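Local coordinates for protein glucose-resistance amylase regulator (Weissella paramesenteroides ATCC 33313, PDB 4RK7) that probably acts as a LacI-family transcription repressor that binds cis-regulatory DNA, and holds a glucose and a fructose unit in the cleft of its periplasmic-binding-protein-like core, at residues L73-P78 against L95-S100; S108-M113 against S143-N148; A130-T135 against F164-D169; N186-T191 against E217-V222. All coordinates share one frame; numbering follows the deposited sequence. Where two conformers were deposited one is given.

How the contacts relate
Following the chain from its N terminus, contact 1 brings together the loops after strands 69-72 and 91-95, closing a loop that holds helix 79-87. Contact 2 joins the starts of helices 110-123 and 144-155, closing the chain over strand 129-132. Contact 3 closes over helix 144-155 and crosses contact 2, since 130-135 precedes 143-148 and 164-169 follows it; the two touch where Arg146 NH1 lies 2.8 Å from Thr135 O. Contact 4, in series, closes over strand 192-195 and helix 198-210, with Phe190 packed on Ala130 and Phe164 of contact 3. Contacts 1 to 3 border the bound sugars, whereas contacts 1 and 4 lie on opposite sides of the chain's centre.

Contact 1 of 4, residues L73-P78 against L95-S100; sequences LSLDIP and LTALLS. With GLC (alpha-D-glucopyranose), chain C; FRU (beta-D-fructofuranose), chain B.
The C-terminal ends of two neighbouring parallel strands, 69-72 and 91-95, run into loops that border the sugar site, and these loops meet through aliphatic side chains. Leu73, just past strand 69-72, meets Leu95, the last residue of strand 91-95: Leu73 CD1 lies 4.2 Å from Leu95 CB, and both side chains also rest on Ile28 of helix 24-38. Further along, the branch point of Leu75 faces the Ala97 methyl, with CG 4.0 Å from Ala97 CB. Its two methyls then part company, CD2 lying between Ala97 CB and Leu99 CD1 and CD1 reaching the fructose, 3.2 Å from FRU O4. Ala97 CB is likewise near the fructose, at FRU O3, so the apolar pair both joins the loops and forms a wall of the site. This placement of a ligand at the C-terminal edge of a parallel sheet is the arrangement of periplasmic-binding-protein-like domains, and the preceding residue, Thr96, supplies the polar grip: GLC O2 donates to Thr96 OG1 at 2.6 Å and only weakly to Thr96 O. The same hydroxyl of Thr96 gives its own proton to Leu95 O over 2.6 Å, which fixes its rotation and leaves its oxygen to accept from the sugar. At the far end Leu99 extends with CG opposite the backbone N (chi1 -180°), which carries CD2 to 3.8 Å from Ile77 CG1; the two side chains cross at about a right angle, and both touch Ile82 of helix 79-87. Ahead of Ile77, Ser74 OG accepts from Asp76 N at 3.1 Å (155°), an ST turn before Pro78 takes the N-cap position.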
# COMPACT_ATOMS: atom_id res chain seq x y z
N LEU A 73 -14.48 5.98 5.42
CA LEU A 73 -13.10 6.39 5.50
C LEU A 73 -12.79 7.53 4.53
O LEU A 73 -11.65 7.97 4.47
CB LEU A 73 -12.18 5.19 5.19
CG LEU A 73 -11.86 4.21 6.32
CD1 LEU A 73 -13.12 3.56 6.88
CD2 LEU A 73 -10.89 3.16 5.81
N SER A 74 -13.79 8.02 3.80
CA SER A 74 -13.60 9.01 2.70
C SER A 74 -14.37 10.29 2.98
O SER A 74 -15.51 10.23 3.43
CB SER A 74 -14.09 8.40 1.38
OG SER A 74 -14.16 9.37 0.34
N LEU A 75 -13.78 11.44 2.68
CA LEU A 75 -14.52 12.71 2.84
C LEU A 75 -15.45 13.01 1.66
O LEU A 75 -16.26 13.93 1.74
CB LEU A 75 -13.57 13.88 3.14
CG LEU A 75 -13.36 14.18 4.63
CD1 LEU A 75 -12.33 15.28 4.82
CD2 LEU A 75 -14.67 14.59 5.31
N ASP A 76 -15.36 12.22 0.60
CA ASP A 76 -16.14 12.46 -0.61
C ASP A 76 -17.51 11.78 -0.60
O ASP A 76 -18.18 11.73 -1.63
CB ASP A 76 -15.35 12.01 -1.86
CG ASP A 76 -14.19 12.94 -2.17
OD1 ASP A 76 -14.22 14.12 -1.73
OD2 ASP A 76 -13.25 12.50 -2.86
N ILE A 77 -17.94 11.31 0.57
CA ILE A 77 -19.22 10.63 0.68
C ILE A 77 -20.34 11.67 0.52
O ILE A 77 -20.36 12.66 1.27
CB ILE A 77 -19.42 9.96 2.06
CG1 ILE A 77 -18.22 9.07 2.42
CG2 ILE A 77 -20.71 9.16 2.08
CD1 ILE A 77 -18.06 7.88 1.52
N PRO A 78 -21.25 11.44 -0.41
CA PRO A 78 -22.37 12.36 -0.56
C PRO A 78 -23.31 12.30 0.64
O PRO A 78 -23.53 11.23 1.21
CB PRO A 78 -23.05 11.88 -1.83
CG PRO A 78 -22.70 10.44 -1.94
CD PRO A 78 -21.30 10.36 -1.41
N LEU A 95 -14.38 7.35 10.16
CA LEU A 95 -13.06 7.11 10.72
C LEU A 95 -12.02 8.03 10.10
O LEU A 95 -11.93 8.11 8.88
CB LEU A 95 -12.65 5.66 10.44
CG LEU A 95 -13.35 4.59 11.30
CD1 LEU A 95 -14.82 4.47 11.00
CD2 LEU A 95 -12.70 3.23 11.07
N THR A 96 -11.24 8.67 10.97
CA THR A 96 -10.16 9.62 10.64
C THR A 96 -10.65 10.97 10.10
O THR A 96 -9.86 11.81 9.72
CB THR A 96 -9.09 9.05 9.68
OG1 THR A 96 -9.55 9.08 8.33
CG2 THR A 96 -8.70 7.65 10.10
N ALA A 97 -11.95 11.17 10.13
CA ALA A 97 -12.54 12.38 9.59
C ALA A 97 -13.92 12.56 10.19
O ALA A 97 -14.58 11.59 10.53
CB ALA A 97 -12.63 12.28 8.08
N LEU A 98 -14.32 13.82 10.33
CA LEU A 98 -15.62 14.18 10.87
C LEU A 98 -16.48 14.54 9.66
O LEU A 98 -16.42 15.63 9.12
CB LEU A 98 -15.46 15.35 11.84
CG LEU A 98 -14.38 15.16 12.92
CD1 LEU A 98 -14.13 16.40 13.77
CD2 LEU A 98 -14.75 13.98 13.80
N LEU A 99 -17.25 13.57 9.22
CA LEU A 99 -17.99 13.63 7.97
C LEU A 99 -19.34 14.35 8.10
O LEU A 99 -19.72 15.12 7.23
CB LEU A 99 -18.20 12.21 7.49
CG LEU A 99 -18.94 11.94 6.21
CD1 LEU A 99 -18.46 12.79 5.04
CD2 LEU A 99 -18.77 10.45 5.91
N SER A 100 -20.07 14.08 9.17
CA SER A 100 -21.37 14.71 9.38
C SER A 100 -21.67 14.80 10.85
O SER A 100 -21.36 13.90 11.62
CB SER A 100 -22.50 13.96 8.67
OG SER A 100 -23.77 14.31 9.23
C1 GLC C . -6.66 10.96 5.22
C2 GLC C . -6.80 10.51 6.67
C3 GLC C . -5.69 11.12 7.51
C4 GLC C . -4.33 10.79 6.88
C5 GLC C . -4.27 11.30 5.44
C6 GLC C . -2.95 10.95 4.73
O2 GLC C . -8.07 10.93 7.17
O3 GLC C . -5.76 10.67 8.88
O4 GLC C . -3.31 11.42 7.63
O5 GLC C . -5.33 10.73 4.71
O6 GLC C . -2.75 9.53 4.73
C1 FRU B . -7.72 12.24 2.92
C2 FRU B . -7.61 13.04 4.22
C3 FRU B . -8.92 13.49 4.86
C4 FRU B . -8.44 14.61 5.76
C5 FRU B . -7.31 15.25 4.96
C6 FRU B . -6.12 15.68 5.82
O1 FRU B . -8.39 13.03 1.95
O2 FRU B . -6.86 12.38 5.26
O3 FRU B . -9.56 12.39 5.54
O4 FRU B . -9.44 15.60 6.11
O5 FRU B . -6.93 14.26 3.98
O6 FRU B . -5.14 16.39 5.04

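Contact 2 of 4, residues S108-M113 against S143-N148; sequences SNEFEM and STRRTN. With FRU (beta-D-fructofuranose), chain B; GLC (alpha-D-glucopyranose), chain C.
Glu110, in the first turn of helix 110-123, is clamped by Arg145 from the start of helix 144-155. The turn itself is capped by Asn109, whose OD1 accepts from Glu112 N at 3.0 Å. Glu110 is bent at chi2, and its side chain crosses that of Arg145 at about a right angle. Arg145 answers side-on with two nitrogens, one to each oxygen: NE meets the syn lone pair of Glu110 OE1 at 2.9 Å, almost straight at 175°, while NH2 reaches OE2, also on the syn side but tilted out of the carboxylate plane. The two flat groups are 38° apart, so the salt bridge is twisted rather than coplanar. A water links Glu110 to Asn148, donating to Glu110 OE1 at 2.7 Å and weakly to Glu110 O, and accepting from Asn148 ND2. Lower on the same side chain, Glu110 CB and CG both pack against the Thr144 methyl. Phe111 turns to Asn148, whose amide stands at the ring edge with OD1 3.6 Å from Phe111 CD1; the ring and amide planes are 78° apart, close to perpendicular. Met113, a selenomethionine, places its CE 3.7 Å from Arg145 NH2. The remaining guanidinium edge faces the glucose: NH1 and NH2 of Arg145 both donate to GLC O4, each over 2.9 Å, and FRU C6 lies over one face, offset toward the rim. Glu110 thus serves as a second-shell partner orienting an arginine that binds sugar directly, at paired helix N termini beside the ligand cleft of a periplasmic-binding-protein-like fold.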
# COMPACT_ATOMS: atom_id res chain seq x y z
N SER A 108 -7.90 10.46 15.11
CA SER A 108 -6.87 11.21 15.80
C SER A 108 -7.34 12.67 15.92
O SER A 108 -8.05 13.17 15.03
CB SER A 108 -5.53 11.15 15.05
OG SER A 108 -5.04 9.81 14.94
N ASN A 109 -6.93 13.37 16.97
CA ASN A 109 -7.25 14.78 17.08
C ASN A 109 -6.37 15.64 16.16
O ASN A 109 -5.19 15.82 16.40
CB ASN A 109 -7.15 15.27 18.52
CG ASN A 109 -7.69 16.69 18.70
OD1 ASN A 109 -7.17 17.66 18.16
ND2 ASN A 109 -8.74 16.81 19.51
N GLU A 110 -6.96 16.19 15.10
CA GLU A 110 -6.17 16.91 14.09
C GLU A 110 -5.40 18.11 14.60
O GLU A 110 -4.23 18.29 14.26
CB GLU A 110 -7.05 17.30 12.90
CG GLU A 110 -7.44 16.12 12.04
CD GLU A 110 -6.39 15.77 10.98
OE1 GLU A 110 -5.39 16.51 10.82
OE2 GLU A 110 -6.60 14.79 10.29
N PHE A 111 -6.03 18.97 15.42
CA PHE A 111 -5.31 20.13 15.92
C PHE A 111 -4.18 19.69 16.84
O PHE A 111 -3.08 20.23 16.77
CB PHE A 111 -6.20 21.16 16.63
CG PHE A 111 -5.42 22.35 17.09
CD1 PHE A 111 -5.04 23.33 16.19
CD2 PHE A 111 -4.99 22.46 18.41
CE1 PHE A 111 -4.26 24.40 16.58
CE2 PHE A 111 -4.22 23.53 18.81
CZ PHE A 111 -3.85 24.50 17.89
N GLU A 112 -4.43 18.72 17.70
CA GLU A 112 -3.38 18.29 18.61
C GLU A 112 -2.19 17.72 17.84
O GLU A 112 -1.04 17.97 18.22
CB GLU A 112 -3.92 17.26 19.60
CG GLU A 112 -3.03 17.03 20.81
CD GLU A 112 -3.55 15.90 21.69
OE1 GLU A 112 -2.71 15.16 22.25
OE2 GLU A 112 -4.78 15.75 21.82
N MSE A 113 -2.46 16.93 16.80
CA MSE A 113 -1.37 16.41 15.94
C MSE A 113 -0.57 17.54 15.39
O MSE A 113 0.66 17.58 15.56
CB MSE A 113 -1.86 15.59 14.76
CG MSE A 113 -2.42 14.23 15.14
SE MSE A 113 -2.53 13.05 13.58
CE MSE A 113 -4.14 13.83 12.75
N SER A 143 -10.49 22.55 4.88
CA SER A 143 -9.04 22.45 4.71
C SER A 143 -8.40 22.28 6.08
O SER A 143 -7.67 23.15 6.54
CB SER A 143 -8.49 23.69 4.00
OG SER A 143 -8.72 24.88 4.75
N THR A 144 -8.66 21.11 6.67
CA THR A 144 -8.36 20.85 8.08
C THR A 144 -6.92 21.15 8.44
O THR A 144 -6.65 21.92 9.36
CB THR A 144 -8.69 19.38 8.39
OG1 THR A 144 -10.07 19.14 8.07
CG2 THR A 144 -8.41 19.04 9.86
N ARG A 145 -5.98 20.56 7.70
CA ARG A 145 -4.56 20.73 8.05
C ARG A 145 -3.97 22.10 7.80
O ARG A 145 -3.22 22.62 8.61
CB ARG A 145 -3.74 19.60 7.41
CG ARG A 145 -4.15 18.30 8.06
CD ARG A 145 -3.26 17.09 7.73
NE ARG A 145 -3.78 15.97 8.52
CZ ARG A 145 -3.55 14.68 8.32
NH1 ARG A 145 -2.74 14.25 7.34
NH2 ARG A 145 -4.16 13.80 9.10
N ARG A 146 -4.36 22.72 6.70
CA ARG A 146 -3.98 24.10 6.40
C ARG A 146 -4.41 25.04 7.52
O ARG A 146 -3.62 25.86 8.03
CB ARG A 146 -4.67 24.50 5.10
CG ARG A 146 -4.38 25.89 4.59
CD ARG A 146 -5.47 26.33 3.62
NE ARG A 146 -5.25 27.70 3.20
CZ ARG A 146 -4.75 28.09 2.02
NH1 ARG A 146 -4.44 27.22 1.06
NH2 ARG A 146 -4.62 29.39 1.80
N THR A 147 -5.66 24.91 7.92
CA THR A 147 -6.22 25.79 8.94
C THR A 147 -5.57 25.56 10.29
O THR A 147 -5.19 26.51 10.96
CB THR A 147 -7.75 25.65 8.96
OG1 THR A 147 -8.25 26.22 7.73
CG2 THR A 147 -8.34 26.35 10.15
N ASN A 148 -5.40 24.29 10.68
CA ASN A 148 -4.72 23.99 11.94
C ASN A 148 -3.26 24.44 12.00
O ASN A 148 -2.81 24.92 13.05
CB ASN A 148 -4.84 22.50 12.24
CG ASN A 148 -6.22 22.13 12.70
OD1 ASN A 148 -6.99 22.95 13.21
ND2 ASN A 148 -6.55 20.88 12.52
C1 FRU B . -7.72 12.24 2.92
C2 FRU B . -7.61 13.04 4.22
C3 FRU B . -8.92 13.49 4.86
C4 FRU B . -8.44 14.61 5.76
C5 FRU B . -7.31 15.25 4.96
C6 FRU B . -6.12 15.68 5.82
O1 FRU B . -8.39 13.03 1.95
O2 FRU B . -6.86 12.38 5.26
O3 FRU B . -9.56 12.39 5.54
O4 FRU B . -9.44 15.60 6.11
O5 FRU B . -6.93 14.26 3.98
O6 FRU B . -5.14 16.39 5.04
C1 GLC C . -6.66 10.96 5.22
C2 GLC C . -6.80 10.51 6.67
C3 GLC C . -5.69 11.12 7.51
C4 GLC C . -4.33 10.79 6.88
C5 GLC C . -4.27 11.30 5.44
C6 GLC C . -2.95 10.95 4.73
O2 GLC C . -8.07 10.93 7.17
O3 GLC C . -5.76 10.67 8.88
O4 GLC C . -3.31 11.42 7.63
O5 GLC C . -5.33 10.73 4.71
O6 GLC C . -2.75 9.53 4.73
O HOH W 1 -4.46 18.97 11.52

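Contact 3 of 4, residues A130-T135 against F164-D169; sequences ALVGDT and FLYGND. With FRU (beta-D-fructofuranose), chain B.
Thr135 holds Gly167 O with two donors: its OG1 binds in the carbonyl plane, on a lone pair, at 2.8 Å, while its backbone N comes from above that plane at 3.0 Å. The hydroxyl is positioned by chi1 of 71°, which sets OG1 between the backbone N and carbonyl carbon, and CG2 is left to rest near Tyr166 O. Behind this grip the strands are zipped in parallel by Leu131 N to Phe164 O (2.8 Å), Tyr166 N to Leu131 O and Gly133 N to Tyr166 O. The N-to-C directions of strand segments 130-132 and 164-166 are 13° apart. On one face of the sheet Ala130 CB meets Phe164 CB at 3.8 Å, and Val132 CG1 approaches the Tyr166 ring obliquely at CD1 (4.4 Å); the phenol hydroxyl bonds to Thr177. The other face carries Leu131 CB against Leu165 CD2 (4.0 Å), both leucines resting on Phe149 of helix 144-155. Beyond the strand ends Asp134, salt-bridged to Lys136, brings OD2 to 3.7 Å from FRU O5. The two strands and intervening helix form a beta-alpha-beta crossover, at the sheet edge of the periplasmic-binding-protein-like domain and with its C-terminal loops beside the sugar site.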
# COMPACT_ATOMS: atom_id res chain seq x y z
N ALA A 130 7.00 25.33 6.24
CA ALA A 130 6.04 25.04 5.18
C ALA A 130 5.15 23.86 5.57
O ALA A 130 5.62 22.91 6.22
CB ALA A 130 6.77 24.74 3.89
N LEU A 131 3.88 23.93 5.18
CA LEU A 131 3.00 22.76 5.13
C LEU A 131 2.94 22.30 3.67
O LEU A 131 2.62 23.08 2.76
CB LEU A 131 1.60 23.07 5.65
CG LEU A 131 0.63 21.88 5.69
CD1 LEU A 131 0.98 20.90 6.83
CD2 LEU A 131 -0.81 22.34 5.87
N VAL A 132 3.27 21.03 3.46
CA VAL A 132 3.36 20.46 2.12
C VAL A 132 2.49 19.22 2.04
O VAL A 132 2.60 18.32 2.86
CB VAL A 132 4.79 20.07 1.70
CG1 VAL A 132 4.79 19.54 0.28
CG2 VAL A 132 5.73 21.26 1.80
N GLY A 133 1.63 19.18 1.03
CA GLY A 133 0.72 18.10 0.82
C GLY A 133 -0.66 18.57 0.45
O GLY A 133 -0.83 19.33 -0.51
N ASP A 134 -1.66 18.12 1.18
CA ASP A 134 -3.04 18.55 0.97
C ASP A 134 -3.27 19.87 1.69
O ASP A 134 -3.57 19.88 2.88
CB ASP A 134 -3.99 17.47 1.47
CG ASP A 134 -5.45 17.76 1.15
OD1 ASP A 134 -5.74 18.81 0.56
OD2 ASP A 134 -6.29 16.94 1.51
N THR A 135 -3.12 21.00 0.97
CA THR A 135 -3.20 22.33 1.59
C THR A 135 -4.25 23.23 0.93
O THR A 135 -4.36 24.39 1.30
CB THR A 135 -1.88 23.11 1.55
OG1 THR A 135 -1.58 23.53 0.21
CG2 THR A 135 -0.73 22.31 2.12
N PHE A 164 4.36 29.01 5.09
CA PHE A 164 4.41 28.64 3.67
C PHE A 164 3.56 27.41 3.41
O PHE A 164 3.44 26.53 4.26
CB PHE A 164 5.87 28.39 3.25
CG PHE A 164 6.76 29.57 3.47
CD1 PHE A 164 7.27 29.84 4.75
CD2 PHE A 164 7.05 30.44 2.43
CE1 PHE A 164 8.09 30.95 4.96
CE2 PHE A 164 7.86 31.55 2.64
CZ PHE A 164 8.37 31.80 3.91
N LEU A 165 2.93 27.37 2.24
CA LEU A 165 1.99 26.32 1.88
C LEU A 165 2.30 25.79 0.48
O LEU A 165 2.68 26.55 -0.40
CB LEU A 165 0.56 26.86 1.87
CG LEU A 165 -0.00 27.44 3.15
CD1 LEU A 165 -1.34 28.09 2.84
CD2 LEU A 165 -0.16 26.39 4.25
N TYR A 166 2.10 24.50 0.26
CA TYR A 166 2.17 23.98 -1.10
C TYR A 166 1.44 22.69 -1.25
O TYR A 166 1.65 21.80 -0.43
CB TYR A 166 3.61 23.72 -1.54
CG TYR A 166 3.71 23.21 -2.96
CD1 TYR A 166 3.57 21.86 -3.25
CD2 TYR A 166 3.86 24.11 -4.04
CE1 TYR A 166 3.62 21.39 -4.55
CE2 TYR A 166 3.92 23.65 -5.35
CZ TYR A 166 3.80 22.28 -5.60
OH TYR A 166 3.87 21.79 -6.88
N GLY A 167 0.63 22.57 -2.31
CA GLY A 167 0.10 21.28 -2.72
C GLY A 167 -1.38 21.04 -2.58
O GLY A 167 -2.08 21.66 -1.77
N ASN A 168 -1.85 20.10 -3.40
CA ASN A 168 -3.25 19.70 -3.46
C ASN A 168 -3.57 18.29 -3.04
O ASN A 168 -4.74 17.90 -3.08
CB ASN A 168 -3.75 19.86 -4.89
CG ASN A 168 -3.69 21.29 -5.35
OD1 ASN A 168 -4.06 22.19 -4.62
ND2 ASN A 168 -3.18 21.51 -6.56
N ASP A 169 -2.57 17.50 -2.69
CA ASP A 169 -2.85 16.12 -2.32
C ASP A 169 -1.68 15.55 -1.53
O ASP A 169 -0.68 16.23 -1.31
CB ASP A 169 -3.19 15.28 -3.55
CG ASP A 169 -2.04 15.15 -4.53
OD1 ASP A 169 -0.87 15.04 -4.13
OD2 ASP A 169 -2.33 15.12 -5.74
C1 FRU B . -7.72 12.24 2.92
C2 FRU B . -7.61 13.04 4.22
C3 FRU B . -8.92 13.49 4.86
C4 FRU B . -8.44 14.61 5.76
C5 FRU B . -7.31 15.25 4.96
C6 FRU B . -6.12 15.68 5.82
O1 FRU B . -8.39 13.03 1.95
O2 FRU B . -6.86 12.38 5.26
O3 FRU B . -9.56 12.39 5.54
O4 FRU B . -9.44 15.60 6.11
O5 FRU B . -6.93 14.26 3.98
O6 FRU B . -5.14 16.39 5.04

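Contact 4 of 4, residues N186-T191 against E217-V222; sequences NQLPFT and EDLSIV
The ring of Phe190 meets Leu219 at its edge: Leu219 CD1 lies near the ring plane, 3.9 Å from Phe190 CD2 and about as close to CE2. Tyr183 makes an edge-to-face pair with the same ring, and Ala130 touches it as well. These residues belong to the outer end of the periplasmic-binding-protein-like domain, where the loop leading into strand 192-195 lies against the start of strand 220-223, its neighbour in the parallel sheet. Phe190 takes a chi1 of 42°, which swings the ring between its backbone N and carbonyl carbon. Leu219 reaches out to it with CG opposite the backbone N (chi1 177°), and the two side chains cross obliquely. The methyl that touches the ring also comes to 3.8 Å from Thr191 O, so Leu219 fills the corner between the phenyl edge and the backbone. Leu188 adds a looser apolar touch, its CD1 4.5 Å from Leu219 CD1, and packs besides on Met208 of helix 198-210. The backbones are joined directly where Ser220 N donates to Thr191 O at 2.9 Å, nearly straight at 177°. Alongside this bond, Thr191 OG1 turns to His126 and Ser220 OG to Leu281 N, tying the pair to neighbouring loops. One water links the two segments through their carbonyls, donating to Phe190 O at 2.7 Å and to Asp218 O at 2.8 Å.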
# COMPACT_ATOMS: atom_id res chain seq x y z
N ASN A 186 17.38 26.09 -4.30
CA ASN A 186 18.64 26.66 -3.84
C ASN A 186 18.50 27.75 -2.80
O ASN A 186 19.47 28.11 -2.14
CB ASN A 186 19.41 27.28 -5.00
CG ASN A 186 19.46 26.38 -6.19
OD1 ASN A 186 20.09 25.31 -6.15
ND2 ASN A 186 18.81 26.79 -7.28
N GLN A 187 17.30 28.28 -2.64
CA GLN A 187 17.04 29.33 -1.65
C GLN A 187 15.68 29.11 -1.03
O GLN A 187 14.81 29.95 -1.12
CB GLN A 187 17.05 30.73 -2.31
CG GLN A 187 18.41 31.19 -2.84
CD GLN A 187 18.35 32.55 -3.50
OE1 GLN A 187 19.02 32.80 -4.50
NE2 GLN A 187 17.52 33.44 -2.96
N LEU A 188 15.48 27.97 -0.40
CA LEU A 188 14.20 27.70 0.21
C LEU A 188 13.96 28.72 1.29
O LEU A 188 14.85 28.99 2.09
CB LEU A 188 14.16 26.30 0.81
CG LEU A 188 14.16 25.19 -0.24
CD1 LEU A 188 14.15 23.84 0.48
CD2 LEU A 188 12.97 25.29 -1.16
N PRO A 189 12.75 29.29 1.32
CA PRO A 189 12.44 30.32 2.30
C PRO A 189 11.98 29.76 3.62
O PRO A 189 11.69 30.52 4.52
CB PRO A 189 11.30 31.11 1.63
CG PRO A 189 10.64 30.14 0.72
CD PRO A 189 11.71 29.19 0.28
N PHE A 190 11.96 28.43 3.75
CA PHE A 190 11.65 27.78 5.01
C PHE A 190 12.74 26.76 5.31
O PHE A 190 13.33 26.20 4.41
CB PHE A 190 10.29 27.09 4.94
CG PHE A 190 10.03 26.35 3.64
CD1 PHE A 190 9.43 26.99 2.57
CD2 PHE A 190 10.37 25.00 3.50
CE1 PHE A 190 9.18 26.31 1.39
CE2 PHE A 190 10.13 24.33 2.32
CZ PHE A 190 9.53 24.98 1.26
N THR A 191 12.94 26.50 6.60
CA THR A 191 13.96 25.56 7.08
C THR A 191 13.39 24.19 7.41
O THR A 191 14.16 23.24 7.60
CB THR A 191 14.66 26.12 8.34
OG1 THR A 191 13.68 26.35 9.38
CG2 THR A 191 15.41 27.40 8.00
N GLU A 217 20.10 18.52 6.95
CA GLU A 217 21.00 19.68 6.93
C GLU A 217 20.40 20.82 6.14
O GLU A 217 20.51 21.96 6.53
CB GLU A 217 22.37 19.30 6.32
CG GLU A 217 23.25 18.42 7.20
CD GLU A 217 22.70 17.02 7.46
OE1 GLU A 217 22.85 16.55 8.61
OE2 GLU A 217 22.10 16.39 6.55
N ASP A 218 19.75 20.51 5.01
CA ASP A 218 19.21 21.53 4.12
C ASP A 218 17.70 21.73 4.19
O ASP A 218 17.17 22.65 3.57
CB ASP A 218 19.62 21.18 2.69
CG ASP A 218 21.12 21.18 2.51
OD1 ASP A 218 21.74 22.15 2.96
OD2 ASP A 218 21.66 20.22 1.96
N LEU A 219 17.00 20.86 4.93
CA LEU A 219 15.55 20.93 5.14
C LEU A 219 15.19 19.91 6.17
O LEU A 219 15.49 18.73 6.00
CB LEU A 219 14.77 20.64 3.86
CG LEU A 219 13.24 20.62 4.00
CD1 LEU A 219 12.71 22.02 4.31
CD2 LEU A 219 12.57 20.05 2.73
N SER A 220 14.54 20.35 7.25
CA SER A 220 13.98 19.42 8.24
C SER A 220 12.57 19.03 7.82
O SER A 220 11.85 19.81 7.19
CB SER A 220 13.97 20.07 9.63
OG SER A 220 15.28 20.23 10.16
N ILE A 221 12.17 17.80 8.15
CA ILE A 221 10.88 17.25 7.75
C ILE A 221 10.26 16.47 8.90
O ILE A 221 10.94 15.68 9.55
CB ILE A 221 10.98 16.28 6.54
CG1 ILE A 221 11.60 16.96 5.34
CG2 ILE A 221 9.59 15.78 6.13
CD1 ILE A 221 12.00 15.99 4.24
N VAL A 222 8.97 16.71 9.11
CA VAL A 222 8.12 15.88 9.96
C VAL A 222 6.90 15.47 9.14
O VAL A 222 6.29 16.30 8.45
CB VAL A 222 7.68 16.58 11.26
CG1 VAL A 222 6.81 15.66 12.11
CG2 VAL A 222 8.88 17.07 12.05
O HOH W 2 15.71 24.93 4.18
O HOH W 3 17.01 21.87 8.91